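Local coordinates for protein cellulase (Uncultured bacterium, PDB 6XSO) that probably hydrolyses internal beta-1,4-glycosidic bonds in cellulose and other plant polysaccharides, as a broad-specificity endoglucanase of glycoside hydrolase family 5, at residues A[40-45]-A[85-90]. Numbering follows the deposited sequence.
Sequences DANDAT and WYQEMD
Two loops of a TIM barrel, one following strand 31-34 and the other strand 78-81, are tied together at the carboxy-terminal mouth of the barrel by a glutamine amide that pairs with the backbone of D43. OE1 of Q87 accepts from the backbone N of D43 at 2.9 Å, with an N-H...O angle of 156°, while NE2 of the same amide donates to O of D43 at 2.8 Å, meeting that carbonyl from above its plane. The Q87 chain, extended beyond CG (chi2 -162°), spans the gap between the loops. A water that donates to both O of A41 and OE1 of Q87 adds an indirect link. An alanine in place of Q87 would probably leave N and O of D43 without their mates across the loops, and the water without its second partner.

Alongside, Y86 OH donates to OD1 of N42 at 2.7 Å. The N42 amide and Y86 ring planes stand 70° apart, and OD1 lies at the ring edge, near its plane. CG of Q87 sits over one face of the same ring, offset toward its rim, and CB of A44 touches the hydroxyl. Beyond the bridge, OD1 of D43 accepts from N of T45, closing an Asx turn, and also from OG1 of T45. The contact thus joins the first two beta-alpha loops of the (beta/alpha)8 barrel, whose carboxy-terminal mouth carries the active site in family 5 enzymes.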
loop_
_atom_site.group_PDB
_atom_site.type_symbol
_atom_site.label_atom_id
_atom_site.label_comp_id
_atom_site.label_asym_id
_atom_site.label_seq_id
_atom_site.Cartn_x
_atom_site.Cartn_y
_atom_site.Cartn_z
ATOM N N ASP A 40 -3.692 -2.970 10.454
ATOM C CA ASP A 40 -3.536 -4.213 9.700
ATOM C C ASP A 40 -3.259 -5.427 10.580
ATOM O O ASP A 40 -3.328 -6.560 10.085
ATOM C CB ASP A 40 -2.408 -4.063 8.663
ATOM C CG ASP A 40 -1.127 -3.371 9.225
ATOM O OD1 ASP A 40 -1.225 -2.390 9.995
ATOM O OD2 ASP A 40 -0.008 -3.816 8.854
ATOM N N ALA A 41 -2.962 -5.236 11.859
ATOM C CA ALA A 41 -2.684 -6.374 12.720
ATOM C C ALA A 41 -3.905 -7.280 12.822
ATOM O O ALA A 41 -5.052 -6.828 12.785
ATOM C CB ALA A 41 -2.298 -5.901 14.121
ATOM N N ASN A 42 -3.649 -8.576 12.964
ATOM C CA ASN A 42 -4.727 -9.554 13.037
ATOM C C ASN A 42 -4.196 -10.826 13.676
ATOM O O ASN A 42 -2.996 -11.116 13.608
ATOM C CB ASN A 42 -5.316 -9.832 11.641
ATOM C CG ASN A 42 -4.364 -10.593 10.735
ATOM O OD1 ASN A 42 -4.529 -11.805 10.542
ATOM N ND2 ASN A 42 -3.380 -9.900 10.173
ATOM N N ASP A 43 -5.104 -11.585 14.277
ATOM C CA ASP A 43 -4.778 -12.880 14.866
ATOM C C ASP A 43 -5.998 -13.768 14.685
ATOM O O ASP A 43 -7.001 -13.596 15.381
ATOM C CB ASP A 43 -4.430 -12.718 16.337
ATOM C CG ASP A 43 -4.037 -14.020 16.998
ATOM O OD1 ASP A 43 -4.293 -15.098 16.416
ATOM O OD2 ASP A 43 -3.479 -13.956 18.115
ATOM N N ALA A 44 -5.927 -14.707 13.736
ATOM C CA ALA A 44 -7.104 -15.499 13.403
ATOM C C ALA A 44 -7.579 -16.372 14.556
ATOM O O ALA A 44 -8.718 -16.865 14.515
ATOM C CB ALA A 44 -6.813 -16.374 12.182
ATOM N N THR A 45 -6.745 -16.585 15.580
ATOM C CA THR A 45 -7.134 -17.414 16.716
ATOM C C THR A 45 -7.945 -16.646 17.744
ATOM O O THR A 45 -8.393 -17.245 18.728
ATOM C CB THR A 45 -5.908 -18.003 17.427
ATOM O OG1 THR A 45 -5.219 -16.977 18.158
ATOM C CG2 THR A 45 -4.975 -18.658 16.429
ATOM N N TRP A 85 -9.512 -6.139 7.524
ATOM C CA TRP A 85 -10.932 -5.989 7.792
ATOM C C TRP A 85 -11.649 -7.248 8.267
ATOM O O TRP A 85 -12.714 -7.124 8.878
ATOM C CB TRP A 85 -11.662 -5.443 6.548
ATOM C CG TRP A 85 -11.115 -4.127 6.080
ATOM C CD1 TRP A 85 -10.087 -3.939 5.211
ATOM C CD2 TRP A 85 -11.570 -2.814 6.461
ATOM N NE1 TRP A 85 -9.853 -2.590 5.037
ATOM C CE2 TRP A 85 -10.755 -1.881 5.783
ATOM C CE3 TRP A 85 -12.582 -2.340 7.303
ATOM C CZ2 TRP A 85 -10.935 -0.513 5.897
ATOM C CZ3 TRP A 85 -12.738 -0.963 7.438
ATOM C CH2 TRP A 85 -11.902 -0.069 6.749
ATOM N N TYR A 86 -11.096 -8.444 8.031
ATOM C CA TYR A 86 -11.900 -9.655 8.151
ATOM C C TYR A 86 -12.346 -9.942 9.581
ATOM O O TYR A 86 -13.388 -10.591 9.781
ATOM C CB TYR A 86 -11.170 -10.865 7.556
ATOM C CG TYR A 86 -10.022 -11.444 8.384
ATOM C CD1 TYR A 86 -10.235 -12.513 9.250
ATOM C CD2 TYR A 86 -8.729 -10.953 8.257
ATOM C CE1 TYR A 86 -9.186 -13.049 9.990
ATOM C CE2 TYR A 86 -7.686 -11.480 8.996
ATOM C CZ TYR A 86 -7.926 -12.536 9.855
ATOM O OH TYR A 86 -6.900 -13.079 10.595
ATOM N N GLN A 87 -11.583 -9.506 10.584
ATOM C CA GLN A 87 -11.991 -9.687 11.974
ATOM C C GLN A 87 -12.953 -8.601 12.431
ATOM O O GLN A 87 -13.315 -8.563 13.616
ATOM C CB GLN A 87 -10.779 -9.752 12.902
ATOM C CG GLN A 87 -9.745 -10.787 12.448
ATOM C CD GLN A 87 -8.771 -11.174 13.537
ATOM O OE1 GLN A 87 -7.703 -10.579 13.659
ATOM N NE2 GLN A 87 -9.147 -12.164 14.354
ATOM N N GLU A 88 -13.367 -7.732 11.507
ATOM C CA GLU A 88 -14.281 -6.632 11.785
ATOM C C GLU A 88 -15.535 -6.707 10.924
ATOM O O GLU A 88 -16.297 -5.739 10.869
ATOM C CB GLU A 88 -13.557 -5.286 11.603
ATOM C CG GLU A 88 -12.316 -5.100 12.473
ATOM C CD GLU A 88 -12.600 -5.052 13.983
ATOM O OE1 GLU A 88 -13.763 -4.905 14.413
ATOM O OE2 GLU A 88 -11.630 -5.158 14.757
ATOM N N MET A 89 -15.775 -7.847 10.279
ATOM C CA MET A 89 -16.883 -8.055 9.362
ATOM C C MET A 89 -17.767 -9.173 9.893
ATOM O O MET A 89 -17.267 -10.185 10.392
ATOM C CB MET A 89 -16.358 -8.476 7.987
ATOM C CG MET A 89 -15.601 -7.384 7.257
ATOM S SD MET A 89 -14.577 -7.941 5.880
ATOM C CE MET A 89 -15.833 -8.514 4.743
ATOM N N ASP A 90 -19.078 -8.990 9.783
ATOM C CA ASP A 90 -20.031 -10.014 10.201
ATOM C C ASP A 90 -20.230 -11.020 9.071
ATOM O O ASP A 90 -19.552 -10.983 8.041
ATOM C CB ASP A 90 -21.295 -9.348 10.752
ATOM C CG ASP A 90 -22.222 -8.799 9.667
ATOM O OD1 ASP A 90 -21.929 -8.944 8.459
ATOM O OD2 ASP A 90 -23.266 -8.212 10.053
HETATM O O HOH W 1 -7.704 -7.935 12.973
#